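Local coordinates for protein autoinducer 2 sensor kinase/phosphatase LuxQ (Vibrio cholerae, PDB 3C38) that senses AI-2-bound LuxP through its periplasmic domain, autophosphorylates at low cell density to pass phosphate toward LuxU and LuxO, and becomes a phosphatase at high density, at residues 102-107 / 125-130; 132-137 / 158-163; 117-122 / 138-143; 84-89 / 153-158. All coordinates share one frame; numbering follows the deposited sequence. Where two conformers were deposited one is given.

Interaction 1: residues 102-107 / 125-130; sequences YGIAQQ and VQTPSE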
loop_
_atom_site.group_PDB
_atom_site.type_symbol
_atom_site.label_atom_id
_atom_site.label_comp_id
_atom_site.label_asym_id
_atom_site.label_seq_id
_atom_site.Cartn_x
_atom_site.Cartn_y
_atom_site.Cartn_z
ATOM N N TYR A 102 -10.193 8.274 3.274
ATOM C CA TYR A 102 -9.974 7.913 1.885
ATOM C C TYR A 102 -11.281 7.746 1.125
ATOM O O TYR A 102 -11.283 7.358 -0.036
ATOM C CB TYR A 102 -9.143 6.633 1.787
ATOM C CG TYR A 102 -7.724 6.803 2.260
ATOM C CD1 TYR A 102 -7.342 6.405 3.542
ATOM C CD2 TYR A 102 -6.760 7.370 1.427
ATOM C CE1 TYR A 102 -6.040 6.562 3.983
ATOM C CE2 TYR A 102 -5.447 7.539 1.855
ATOM C CZ TYR A 102 -5.092 7.130 3.133
ATOM O OH TYR A 102 -3.791 7.276 3.554
ATOM N N GLY A 103 -12.391 8.046 1.786
ATOM C CA GLY A 103 -13.684 7.927 1.138
ATOM C C GLY A 103 -14.105 6.485 0.950
ATOM O O GLY A 103 -14.923 6.177 0.080
ATOM N N ILE A 104 -13.524 5.600 1.756
ATOM C CA ILE A 104 -13.848 4.184 1.709
ATOM C C ILE A 104 -15.003 3.958 2.682
ATOM O O ILE A 104 -14.910 4.318 3.856
ATOM C CB ILE A 104 -12.652 3.316 2.144
ATOM C CG1 ILE A 104 -11.443 3.608 1.252
ATOM C CG2 ILE A 104 -13.024 1.855 2.050
ATOM C CD1 ILE A 104 -10.197 2.823 1.614
ATOM N N ALA A 105 -16.091 3.377 2.188
ATOM C CA ALA A 105 -17.261 3.129 3.023
ATOM C C ALA A 105 -17.089 1.870 3.849
ATOM O O ALA A 105 -16.645 0.840 3.349
ATOM C CB ALA A 105 -18.499 3.013 2.157
ATOM N N GLN A 106 -17.457 1.959 5.120
ATOM C CA GLN A 106 -17.345 0.833 6.037
ATOM C C GLN A 106 -17.774 -0.498 5.395
ATOM O O GLN A 106 -17.188 -1.544 5.672
ATOM C CB GLN A 106 -18.193 1.116 7.277
ATOM C CG GLN A 106 -17.764 0.373 8.537
ATOM C CD GLN A 106 -16.390 0.799 9.035
ATOM O OE1 GLN A 106 -16.041 1.980 9.003
ATOM N NE2 GLN A 106 -15.611 -0.162 9.515
ATOM N N GLN A 107 -18.778 -0.453 4.526
ATOM C CA GLN A 107 -19.279 -1.664 3.880
ATOM C C GLN A 107 -18.326 -2.223 2.835
ATOM O O GLN A 107 -18.278 -3.433 2.618
ATOM C CB GLN A 107 -20.635 -1.397 3.227
ATOM C CG GLN A 107 -21.543 -0.493 4.038
ATOM C CD GLN A 107 -21.123 0.969 3.962
ATOM O OE1 GLN A 107 -21.159 1.584 2.888
ATOM N NE2 GLN A 107 -20.721 1.533 5.101
ATOM N N VAL A 125 -5.888 -4.812 -4.517
ATOM C CA VAL A 125 -7.335 -4.732 -4.646
ATOM C C VAL A 125 -7.767 -3.286 -4.882
ATOM O O VAL A 125 -7.021 -2.353 -4.599
ATOM C CB VAL A 125 -8.014 -5.259 -3.394
ATOM C CG1 VAL A 125 -7.548 -6.678 -3.119
ATOM C CG2 VAL A 125 -7.692 -4.357 -2.225
ATOM N N GLN A 126 -8.973 -3.107 -5.405
ATOM C CA GLN A 126 -9.488 -1.777 -5.709
ATOM C C GLN A 126 -10.863 -1.645 -5.093
ATOM O O GLN A 126 -11.648 -2.578 -5.147
ATOM C CB GLN A 126 -9.617 -1.589 -7.223
ATOM C CG GLN A 126 -8.445 -2.105 -8.047
ATOM C CD GLN A 126 -8.166 -3.593 -7.853
ATOM O OE1 GLN A 126 -8.765 -4.456 -8.490
ATOM N NE2 GLN A 126 -7.244 -3.888 -6.973
ATOM N N THR A 127 -11.162 -0.490 -4.521
ATOM C CA THR A 127 -12.462 -0.278 -3.920
ATOM C C THR A 127 -13.072 1.039 -4.362
ATOM O O THR A 127 -12.357 2.002 -4.645
ATOM C CB THR A 127 -12.363 -0.269 -2.382
ATOM O OG1 THR A 127 -13.676 -0.290 -1.818
ATOM C CG2 THR A 127 -11.666 0.986 -1.902
ATOM N N PRO A 128 -14.412 1.091 -4.452
ATOM C CA PRO A 128 -15.086 2.326 -4.860
ATOM C C PRO A 128 -14.948 3.316 -3.720
ATOM O O PRO A 128 -15.034 2.942 -2.552
ATOM C CB PRO A 128 -16.533 1.883 -5.053
ATOM C CG PRO A 128 -16.384 0.452 -5.477
ATOM C CD PRO A 128 -15.341 -0.049 -4.514
ATOM N N SER A 129 -14.716 4.574 -4.056
ATOM C CA SER A 129 -14.573 5.604 -3.043
ATOM C C SER A 129 -15.649 6.635 -3.334
ATOM O O SER A 129 -16.649 6.315 -3.973
ATOM C CB SER A 129 -13.187 6.240 -3.132
ATOM O OG SER A 129 -12.951 7.098 -2.029
ATOM N N GLU A 130 -15.459 7.863 -2.867
ATOM C CA GLU A 130 -16.428 8.918 -3.126
ATOM C C GLU A 130 -16.103 9.490 -4.499
ATOM O O GLU A 130 -16.491 10.603 -4.848
ATOM C CB GLU A 130 -16.339 10.008 -2.055
ATOM C CG GLU A 130 -14.970 10.667 -1.941
ATOM C CD GLU A 130 -14.922 11.737 -0.865
ATOM O OE1 GLU A 130 -15.184 11.410 0.312
ATOM O OE2 GLU A 130 -14.623 12.903 -1.198
HETATM O O HOH W 1 -16.421 3.189 -0.486
#
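Segment 102-107, a loop that runs into helix 106-115, comes nearest to segment 125-130 where Gly103 faces Ser129, their CA atoms 4.9 Å apart. This lies at the exit of strand 123-127, an outermost strand of the five-stranded antiparallel sheet in the LuxQ periplasmic (Cache clan) domain. Ser129 carries the contact. Its OG stands anti to the backbone N (chi1 -171°), which sends the hydroxyl to the loop, where it donates to Tyr102 O at 2.6 Å, in the carbonyl plane and on a lone pair. The same OG lies 3.0 Å from Gly103 O, and Ser129 CA adds a CA-H...O contact to that oxygen. Gly103 has positive phi, which favours glycine, and its bare CA faces Ser129 OG closely. Deeper in, Ile104 CG1 meets Thr127 CG2, the two side chains crossing at about a right angle; both also touch Ile136 of the neighbouring strand, and Ile104 reaches Leu109 of the helix. At the helix start, one water bridges the segments: it accepts from the N-cap residue through Ala105 N at 2.7 Å, donates to Pro128 O and, weakly, to Gly103 O at 3.4 Å.

Interaction 2: residues 132-137 / 158-163; sequences KSVHIL and GIVLND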
loop_
_atom_site.group_PDB
_atom_site.type_symbol
_atom_site.label_atom_id
_atom_site.label_comp_id
_atom_site.label_asym_id
_atom_site.label_seq_id
_atom_site.Cartn_x
_atom_site.Cartn_y
_atom_site.Cartn_z
ATOM N N LYS A 132 -13.277 8.217 -8.052
ATOM C CA LYS A 132 -12.568 7.189 -8.791
ATOM C C LYS A 132 -12.247 6.020 -7.861
ATOM O O LYS A 132 -12.190 6.180 -6.639
ATOM C CB LYS A 132 -11.277 7.769 -9.370
ATOM C CG LYS A 132 -10.305 8.327 -8.329
ATOM C CD LYS A 132 -8.995 8.755 -8.992
ATOM C CE LYS A 132 -7.884 8.997 -7.983
ATOM N NZ LYS A 132 -6.554 9.236 -8.633
ATOM N N SER A 133 -12.036 4.845 -8.440
ATOM C CA SER A 133 -11.726 3.672 -7.642
ATOM C C SER A 133 -10.341 3.812 -7.019
ATOM O O SER A 133 -9.386 4.228 -7.673
ATOM C CB SER A 133 -11.788 2.409 -8.502
ATOM O OG SER A 133 -10.727 2.382 -9.438
ATOM N N VAL A 134 -10.254 3.468 -5.741
ATOM C CA VAL A 134 -9.014 3.531 -4.988
ATOM C C VAL A 134 -8.265 2.196 -5.049
ATOM O O VAL A 134 -8.850 1.136 -4.796
ATOM C CB VAL A 134 -9.315 3.879 -3.514
ATOM C CG1 VAL A 134 -8.096 3.645 -2.655
ATOM C CG2 VAL A 134 -9.769 5.329 -3.418
ATOM N N HIS A 135 -6.983 2.248 -5.401
ATOM C CA HIS A 135 -6.146 1.049 -5.474
ATOM C C HIS A 135 -5.402 0.860 -4.140
ATOM O O HIS A 135 -4.750 1.776 -3.630
ATOM C CB HIS A 135 -5.186 1.170 -6.656
ATOM C CG HIS A 135 -5.880 1.154 -7.982
ATOM N ND1 HIS A 135 -6.066 -0.002 -8.711
ATOM C CD2 HIS A 135 -6.523 2.133 -8.664
ATOM C CE1 HIS A 135 -6.793 0.265 -9.782
ATOM N NE2 HIS A 135 -7.083 1.556 -9.776
ATOM N N ILE A 136 -5.515 -0.338 -3.575
ATOM C CA ILE A 136 -4.929 -0.632 -2.276
ATOM C C ILE A 136 -4.163 -1.937 -2.229
ATOM O O ILE A 136 -4.581 -2.925 -2.821
ATOM C CB ILE A 136 -6.029 -0.738 -1.215
ATOM C CG1 ILE A 136 -6.985 0.442 -1.345
ATOM C CG2 ILE A 136 -5.415 -0.811 0.177
ATOM C CD1 ILE A 136 -8.200 0.342 -0.434
ATOM N N LEU A 137 -3.030 -1.929 -1.530
ATOM C CA LEU A 137 -2.236 -3.141 -1.343
ATOM C C LEU A 137 -2.607 -3.559 0.079
ATOM O O LEU A 137 -2.404 -2.805 1.034
ATOM C CB LEU A 137 -0.743 -2.843 -1.434
ATOM C CG LEU A 137 -0.217 -2.545 -2.841
ATOM C CD1 LEU A 137 1.201 -1.980 -2.767
ATOM C CD2 LEU A 137 -0.245 -3.829 -3.667
ATOM N N GLY A 158 -3.348 -1.847 5.092
ATOM C CA GLY A 158 -3.370 -1.488 3.690
ATOM C C GLY A 158 -2.588 -0.230 3.382
ATOM O O GLY A 158 -2.385 0.615 4.265
ATOM N N ILE A 159 -2.136 -0.137 2.132
ATOM C CA ILE A 159 -1.411 1.016 1.611
ATOM C C ILE A 159 -2.246 1.533 0.453
ATOM O O ILE A 159 -2.490 0.797 -0.502
ATOM C CB ILE A 159 -0.055 0.640 1.008
ATOM C CG1 ILE A 159 0.853 0.029 2.061
ATOM C CG2 ILE A 159 0.623 1.873 0.460
ATOM C CD1 ILE A 159 2.121 -0.564 1.447
ATOM N N VAL A 160 -2.691 2.783 0.528
ATOM C CA VAL A 160 -3.478 3.353 -0.559
ATOM C C VAL A 160 -2.523 3.976 -1.567
ATOM O O VAL A 160 -1.731 4.858 -1.223
ATOM C CB VAL A 160 -4.451 4.444 -0.057
ATOM C CG1 VAL A 160 -5.169 5.084 -1.261
ATOM C CG2 VAL A 160 -5.459 3.841 0.913
ATOM N N LEU A 161 -2.600 3.514 -2.811
ATOM C CA LEU A 161 -1.725 4.013 -3.866
ATOM C C LEU A 161 -2.114 5.387 -4.419
ATOM O O LEU A 161 -1.242 6.210 -4.704
ATOM C CB LEU A 161 -1.652 2.990 -5.001
ATOM C CG LEU A 161 -1.151 1.621 -4.523
ATOM C CD1 LEU A 161 -1.129 0.644 -5.675
ATOM C CD2 LEU A 161 0.254 1.752 -3.918
ATOM N N ASN A 162 -3.411 5.633 -4.570
ATOM C CA ASN A 162 -3.885 6.914 -5.094
ATOM C C ASN A 162 -3.317 8.052 -4.267
ATOM O O ASN A 162 -3.440 8.058 -3.041
ATOM C CB ASN A 162 -5.423 6.987 -5.051
ATOM C CG ASN A 162 -6.074 5.868 -5.852
ATOM O OD1 ASN A 162 -5.806 4.680 -5.622
ATOM N ND2 ASN A 162 -6.918 6.239 -6.806
ATOM N N ASP A 163 -2.693 9.007 -4.947
ATOM C CA ASP A 163 -2.121 10.173 -4.293
ATOM C C ASP A 163 -1.102 9.885 -3.200
ATOM O O ASP A 163 -0.805 10.765 -2.388
ATOM C CB ASP A 163 -3.240 11.031 -3.707
ATOM C CG ASP A 163 -4.158 11.581 -4.773
ATOM O OD1 ASP A 163 -5.369 11.648 -4.510
ATOM O OD2 ASP A 163 -3.664 11.946 -5.867
#
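Asn162 carries CG anti to the carbonyl carbon (chi1 -59°), and chi2 (55°) turns OD1 toward His135 N and ND2 toward Ser133 O, with the imidazole of His135 and the amide in planes 13° apart. Asn162 OD1 takes the His135 N-H at 2.7 Å, a nearly straight bond whose donor is tilted from the side-chain carbonyl plane; this oxygen also sits at the edge of the imidazole. The other branch, ND2, donates to Ser133 O at 3.3 Å. Two bonds to neighbouring backbone groups thus fix the amide's rotation beyond the last paired strand residues. His135 ND1 bonds to Tyr231 OH, linking this end of the sheet to the strand 228-239 of the second sheet. Backbone pairing continues with Leu161 N to His135 O at 2.9 Å and reciprocal bonds between Leu137 and Ile159. Val134 CG1 packs on Val160 CG1 at 3.5 Å; on the Leu137 side, Leu137 CD1 meets Leu161 CD2, the side chains crossing at about a right angle, and Leu137 and Ile159 also touch Leu37 of helix 22-47. The arrangement is that of an antiparallel beta hairpin, strands 134-143 and 153-160, within the five-stranded antiparallel sheet of this Cache-clan domain.

Interaction 3: residues 117-122 / 138-143; sequences AISGNW and MRRSSL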
loop_
_atom_site.group_PDB
_atom_site.type_symbol
_atom_site.label_atom_id
_atom_site.label_comp_id
_atom_site.label_asym_id
_atom_site.label_seq_id
_atom_site.Cartn_x
_atom_site.Cartn_y
_atom_site.Cartn_z
ATOM N N ALA A 117 -8.386 -13.291 0.911
ATOM C CA ALA A 117 -8.648 -14.595 1.511
ATOM C C ALA A 117 -7.528 -15.186 2.344
ATOM O O ALA A 117 -7.729 -15.515 3.512
ATOM C CB ALA A 117 -9.046 -15.585 0.427
ATOM N N ILE A 118 -6.347 -15.323 1.750
ATOM C CA ILE A 118 -5.210 -15.917 2.446
ATOM C C ILE A 118 -4.284 -14.957 3.201
ATOM O O ILE A 118 -4.266 -13.752 2.943
ATOM C CB ILE A 118 -4.367 -16.715 1.465
ATOM C CG1 ILE A 118 -3.713 -15.761 0.459
ATOM C CG2 ILE A 118 -5.259 -17.719 0.742
ATOM C CD1 ILE A 118 -2.770 -16.435 -0.511
ATOM N N SER A 119 -3.507 -15.516 4.129
ATOM C CA SER A 119 -2.573 -14.738 4.947
ATOM C C SER A 119 -1.149 -14.786 4.391
ATOM O O SER A 119 -0.822 -15.639 3.557
ATOM C CB SER A 119 -2.555 -15.273 6.396
ATOM O OG SER A 119 -3.827 -15.200 7.017
ATOM N N GLY A 120 -0.306 -13.867 4.859
ATOM C CA GLY A 120 1.082 -13.851 4.430
ATOM C C GLY A 120 1.363 -13.402 3.010
ATOM O O GLY A 120 2.498 -13.517 2.541
ATOM N N ASN A 121 0.342 -12.898 2.317
ATOM C CA ASN A 121 0.511 -12.418 0.945
ATOM C C ASN A 121 -0.192 -11.089 0.713
ATOM O O ASN A 121 -1.330 -10.889 1.133
ATOM C CB ASN A 121 -0.014 -13.435 -0.071
ATOM C CG ASN A 121 0.906 -14.632 -0.235
ATOM O OD1 ASN A 121 1.136 -15.097 -1.352
ATOM N ND2 ASN A 121 1.428 -15.147 0.876
ATOM N N TRP A 122 0.508 -10.182 0.049
ATOM C CA TRP A 122 -0.041 -8.875 -0.271
ATOM C C TRP A 122 -1.060 -9.063 -1.390
ATOM O O TRP A 122 -0.866 -9.900 -2.274
ATOM C CB TRP A 122 1.071 -7.936 -0.737
ATOM C CG TRP A 122 1.889 -7.375 0.377
ATOM C CD1 TRP A 122 3.128 -7.781 0.776
ATOM C CD2 TRP A 122 1.509 -6.310 1.254
ATOM N NE1 TRP A 122 3.544 -7.032 1.855
ATOM C CE2 TRP A 122 2.568 -6.122 2.169
ATOM C CE3 TRP A 122 0.370 -5.497 1.359
ATOM C CZ2 TRP A 122 2.528 -5.148 3.175
ATOM C CZ3 TRP A 122 0.326 -4.531 2.353
ATOM C CH2 TRP A 122 1.402 -4.365 3.255
ATOM N N MET A 138 -3.200 -4.740 0.217
ATOM C CA MET A 138 -3.603 -5.197 1.529
ATOM C C MET A 138 -2.986 -6.521 1.900
ATOM O O MET A 138 -2.625 -7.318 1.034
ATOM C CB MET A 138 -5.118 -5.315 1.617
ATOM C CG MET A 138 -5.821 -4.002 1.810
ATOM S SD MET A 138 -7.487 -4.296 2.357
ATOM C CE MET A 138 -7.203 -4.945 3.965
ATOM N N ARG A 139 -2.876 -6.748 3.202
ATOM C CA ARG A 139 -2.306 -7.982 3.710
ATOM C C ARG A 139 -2.954 -8.329 5.044
ATOM O O ARG A 139 -3.232 -7.453 5.864
ATOM C CB ARG A 139 -0.791 -7.836 3.856
ATOM C CG ARG A 139 -0.064 -9.129 4.178
ATOM C CD ARG A 139 1.431 -8.938 4.029
ATOM N NE ARG A 139 2.170 -10.152 4.367
ATOM C CZ ARG A 139 2.383 -10.567 5.611
ATOM N NH1 ARG A 139 1.919 -9.859 6.635
ATOM N NH2 ARG A 139 3.060 -11.687 5.823
ATOM N N ARG A 140 -3.203 -9.622 5.239
ATOM C CA ARG A 140 -3.842 -10.122 6.459
ATOM C C ARG A 140 -2.870 -10.924 7.338
ATOM O O ARG A 140 -2.054 -11.696 6.839
ATOM C CB ARG A 140 -5.024 -11.025 6.071
ATOM C CG ARG A 140 -5.954 -11.375 7.206
ATOM C CD ARG A 140 -6.993 -12.412 6.783
ATOM N NE ARG A 140 -6.371 -13.688 6.465
ATOM C CZ ARG A 140 -6.995 -14.860 6.514
ATOM N NH1 ARG A 140 -8.272 -14.925 6.873
ATOM N NH2 ARG A 140 -6.334 -15.972 6.215
ATOM N N SER A 141 -2.964 -10.747 8.648
ATOM C CA SER A 141 -2.111 -11.495 9.561
ATOM C C SER A 141 -2.947 -12.051 10.718
ATOM O O SER A 141 -3.599 -11.306 11.450
ATOM C CB SER A 141 -0.987 -10.605 10.100
ATOM O OG SER A 141 -0.023 -11.383 10.795
ATOM N N SER A 142 -2.917 -13.369 10.876
ATOM C CA SER A 142 -3.679 -14.042 11.926
ATOM C C SER A 142 -3.366 -13.519 13.320
ATOM O O SER A 142 -2.216 -13.243 13.644
ATOM C CB SER A 142 -3.394 -15.543 11.877
ATOM O OG SER A 142 -3.455 -16.027 10.539
ATOM N N LEU A 143 -4.401 -13.372 14.139
ATOM C CA LEU A 143 -4.241 -12.909 15.516
ATOM C C LEU A 143 -4.563 -14.101 16.405
ATOM O O LEU A 143 -5.730 -14.402 16.660
ATOM C CB LEU A 143 -5.205 -11.761 15.825
ATOM C CG LEU A 143 -4.945 -10.447 15.092
ATOM C CD1 LEU A 143 -6.071 -9.468 15.365
ATOM C CD2 LEU A 143 -3.610 -9.868 15.545
HETATM O O HOH W 2 -2.799 -11.426 3.219
HETATM O O HOH W 3 -4.313 -17.637 8.769
#
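The connection from helix 106-115 to edge strand 123-127 folds over segment 138-143 of strand 134-143, and at its inner end Trp122 packs on Arg139 of the strand. Arg139 lies across the indole at about a right angle: CD sits over one face, 3.6 Å from the centroid of the five-membered ring in a CH-pi contact, while CB packs against CE3. CG is anti to the backbone N (chi1 -171°) and the chain stays extended to NE, carrying NE past the indole; the cation-pi distance is long and at most weakly attractive. There NH2 lies 3.2 Å from Gly120 CA, and its charge is met by Asp45 in a salt bridge, with Gln44 binding NH1. Both partners belong to the long helix 22-47, which packs along this face of the antiparallel sheet in the LuxQ periplasmic domain and touches Trp122 through Leu40 and Arg41. Toward the outer end, the Arg140 chain bends at chi3 (65°), which sets NE, and NE and NH2 both face Ser119 OG, which accepts two weak bonds, from NH2 at 2.7 Å and NE at 3.0 Å. Ala117 O rests 3.0 Å above that guanidinium plane, toward its rim. Tyr154 makes a cation-pi contact with the same group. Between the backbones, one water accepts from Arg140 N at 2.7 Å and donates to Ile118 O and Asn121 O; a second joins Ser119 OG to Ser142 OG.

Interaction 4: residues 84-89 / 153-158; sequences RFISSH and GYLYVG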
loop_
_atom_site.group_PDB
_atom_site.type_symbol
_atom_site.label_atom_id
_atom_site.label_comp_id
_atom_site.label_asym_id
_atom_site.label_seq_id
_atom_site.Cartn_x
_atom_site.Cartn_y
_atom_site.Cartn_z
ATOM N N ARG A 84 -5.726 0.310 8.967
ATOM C CA ARG A 84 -5.719 -0.933 9.719
ATOM C C ARG A 84 -7.125 -1.227 10.216
ATOM O O ARG A 84 -7.881 -0.317 10.541
ATOM C CB ARG A 84 -4.834 -0.817 10.963
ATOM C CG ARG A 84 -3.336 -0.761 10.765
ATOM C CD ARG A 84 -2.681 -1.274 12.040
ATOM N NE ARG A 84 -1.240 -1.060 12.111
ATOM C CZ ARG A 84 -0.668 0.104 12.405
ATOM N NH1 ARG A 84 -1.415 1.176 12.657
ATOM N NH2 ARG A 84 0.655 0.195 12.460
ATOM N N PHE A 85 -7.474 -2.504 10.274
ATOM C CA PHE A 85 -8.760 -2.910 10.818
ATOM C C PHE A 85 -8.672 -4.397 11.150
ATOM O O PHE A 85 -7.940 -5.148 10.500
ATOM C CB PHE A 85 -9.913 -2.585 9.848
ATOM C CG PHE A 85 -9.936 -3.423 8.613
ATOM C CD1 PHE A 85 -10.428 -4.722 8.648
ATOM C CD2 PHE A 85 -9.472 -2.910 7.404
ATOM C CE1 PHE A 85 -10.463 -5.491 7.503
ATOM C CE2 PHE A 85 -9.501 -3.673 6.247
ATOM C CZ PHE A 85 -9.997 -4.967 6.294
ATOM N N ILE A 86 -9.389 -4.809 12.192
ATOM C CA ILE A 86 -9.373 -6.202 12.625
ATOM C C ILE A 86 -10.688 -6.901 12.313
ATOM O O ILE A 86 -11.762 -6.403 12.643
ATOM C CB ILE A 86 -9.089 -6.295 14.140
ATOM C CG1 ILE A 86 -7.724 -5.679 14.446
ATOM C CG2 ILE A 86 -9.109 -7.744 14.596
ATOM C CD1 ILE A 86 -7.402 -5.615 15.919
ATOM N N SER A 87 -10.586 -8.057 11.666
ATOM C CA SER A 87 -11.754 -8.838 11.291
ATOM C C SER A 87 -11.887 -10.147 12.069
ATOM O O SER A 87 -10.918 -10.694 12.592
ATOM C CB SER A 87 -11.721 -9.166 9.793
ATOM O OG SER A 87 -11.700 -10.576 9.561
ATOM N N SER A 88 -13.117 -10.631 12.130
ATOM C CA SER A 88 -13.456 -11.884 12.777
ATOM C C SER A 88 -14.644 -12.304 11.930
ATOM O O SER A 88 -15.788 -11.958 12.226
ATOM C CB SER A 88 -13.874 -11.656 14.228
ATOM O OG SER A 88 -13.850 -12.885 14.936
ATOM N N HIS A 89 -14.351 -13.033 10.858
ATOM C CA HIS A 89 -15.362 -13.448 9.898
ATOM C C HIS A 89 -15.819 -12.137 9.252
ATOM O O HIS A 89 -15.143 -11.114 9.388
ATOM C CB HIS A 89 -16.523 -14.171 10.587
ATOM C CG HIS A 89 -16.080 -15.279 11.486
ATOM N ND1 HIS A 89 -15.155 -16.224 11.096
ATOM C CD2 HIS A 89 -16.400 -15.574 12.768
ATOM C CE1 HIS A 89 -14.923 -17.051 12.100
ATOM N NE2 HIS A 89 -15.666 -16.678 13.128
ATOM N N GLY A 153 -8.867 -13.389 15.721
ATOM C CA GLY A 153 -9.222 -12.507 14.626
ATOM C C GLY A 153 -8.104 -12.346 13.610
ATOM O O GLY A 153 -7.162 -13.141 13.556
ATOM N N TYR A 154 -8.215 -11.306 12.795
ATOM C CA TYR A 154 -7.227 -11.026 11.772
ATOM C C TYR A 154 -6.979 -9.531 11.699
ATOM O O TYR A 154 -7.906 -8.721 11.836
ATOM C CB TYR A 154 -7.717 -11.540 10.421
ATOM C CG TYR A 154 -7.566 -13.031 10.250
ATOM C CD1 TYR A 154 -6.332 -13.586 9.914
ATOM C CD2 TYR A 154 -8.646 -13.895 10.446
ATOM C CE1 TYR A 154 -6.173 -14.964 9.770
ATOM C CE2 TYR A 154 -8.497 -15.282 10.310
ATOM C CZ TYR A 154 -7.253 -15.803 9.973
ATOM O OH TYR A 154 -7.084 -17.159 9.831
ATOM N N LEU A 155 -5.712 -9.170 11.519
ATOM C CA LEU A 155 -5.331 -7.774 11.398
ATOM C C LEU A 155 -5.054 -7.527 9.920
ATOM O O LEU A 155 -4.261 -8.235 9.279
ATOM C CB LEU A 155 -4.080 -7.458 12.229
ATOM C CG LEU A 155 -3.541 -6.028 12.072
ATOM C CD1 LEU A 155 -4.623 -5.033 12.421
ATOM C CD2 LEU A 155 -2.323 -5.821 12.965
ATOM N N TYR A 156 -5.747 -6.535 9.377
ATOM C CA TYR A 156 -5.585 -6.171 7.983
ATOM C C TYR A 156 -4.906 -4.812 7.938
ATOM O O TYR A 156 -5.280 -3.899 8.676
ATOM C CB TYR A 156 -6.952 -6.069 7.288
ATOM C CG TYR A 156 -7.674 -7.381 7.043
ATOM C CD1 TYR A 156 -8.297 -8.077 8.080
ATOM C CD2 TYR A 156 -7.755 -7.909 5.758
ATOM C CE1 TYR A 156 -8.990 -9.278 7.827
ATOM C CE2 TYR A 156 -8.431 -9.095 5.501
ATOM C CZ TYR A 156 -9.043 -9.771 6.531
ATOM O OH TYR A 156 -9.696 -10.942 6.238
ATOM N N VAL A 157 -3.895 -4.689 7.087
ATOM C CA VAL A 157 -3.195 -3.423 6.915
ATOM C C VAL A 157 -3.216 -3.121 5.428
ATOM O O VAL A 157 -3.123 -4.030 4.589
ATOM C CB VAL A 157 -1.710 -3.484 7.390
ATOM C CG1 VAL A 157 -1.650 -3.904 8.857
ATOM C CG2 VAL A 157 -0.910 -4.436 6.519
ATOM N N GLY A 158 -3.348 -1.847 5.092
ATOM C CA GLY A 158 -3.370 -1.488 3.690
ATOM C C GLY A 158 -2.588 -0.230 3.382
ATOM O O GLY A 158 -2.385 0.615 4.265
#
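Strands 83-88 and 153-160 run antiparallel as neighbours inside the five-stranded sheet of the LuxQ periplasmic domain; the axes of strand segments 84-88 and 153-158 approach to 4.5 Å, with directions 154° apart. The hydrogen bonds across the pair are all backbone: Phe85 with Tyr156 and Ser87 with Tyr154 exchange reciprocal pairs, among them Tyr156 N to Phe85 O at 2.8 Å. Arg84-Val157 and Ile86-Leu155 are the non-hydrogen-bonded pairs, where Arg84 CA and Ile86 CA make CA-H...O contacts to Tyr156 O and Tyr154 O. Apolar contacts on the Ile86 face are Ile86 CG1 against Leu155 CD1 at 3.8 Å and Arg84 CG beside Val157 CG1, these two side chains pointing the same way. The Arg84 guanidinium is drawn off to a salt bridge with Asp73. Aromatic contacts fill the other face, which helix 106-115 covers through Ile113. Phe85 holds CG between the backbone N and the carbonyl carbon (chi1 70°), on the Tyr156 side, and its CE1 lies over a face of the Tyr156 ring. The planes are nearly parallel (11°) but strongly offset, centroids 4.7 Å apart, and overlap is slight. In addition Tyr156 CB sits over the Phe85 face, 3.5 Å from its centroid, and Tyr156 CE1 touches Ser87 CB at 3.4 Å.

All four contacts reach one antiparallel sheet, whose order is 91-95, 83-88, 153-160, 134-143, 123-127. Interaction 4 and interaction 2 lie along strand 153-160, share Gly158 and have centres about 17 Å apart. Interactions 3 and 4, centres about 9 Å apart, are stitched by Ser141 N to Leu155 O at 2.9 Å, and Arg140 CD touches Tyr156 OH. Interactions 1 and 2, also about 9 Å apart between centres, are joined through Val125 O and Ile136 N at 2.7 Å, a probable hydrogen bond. Trp122 of interaction 3 packs on Leu137 and Ile159 of interaction 2. Interaction 1 stays clear of interaction 4, nearest atoms about 6 Å apart.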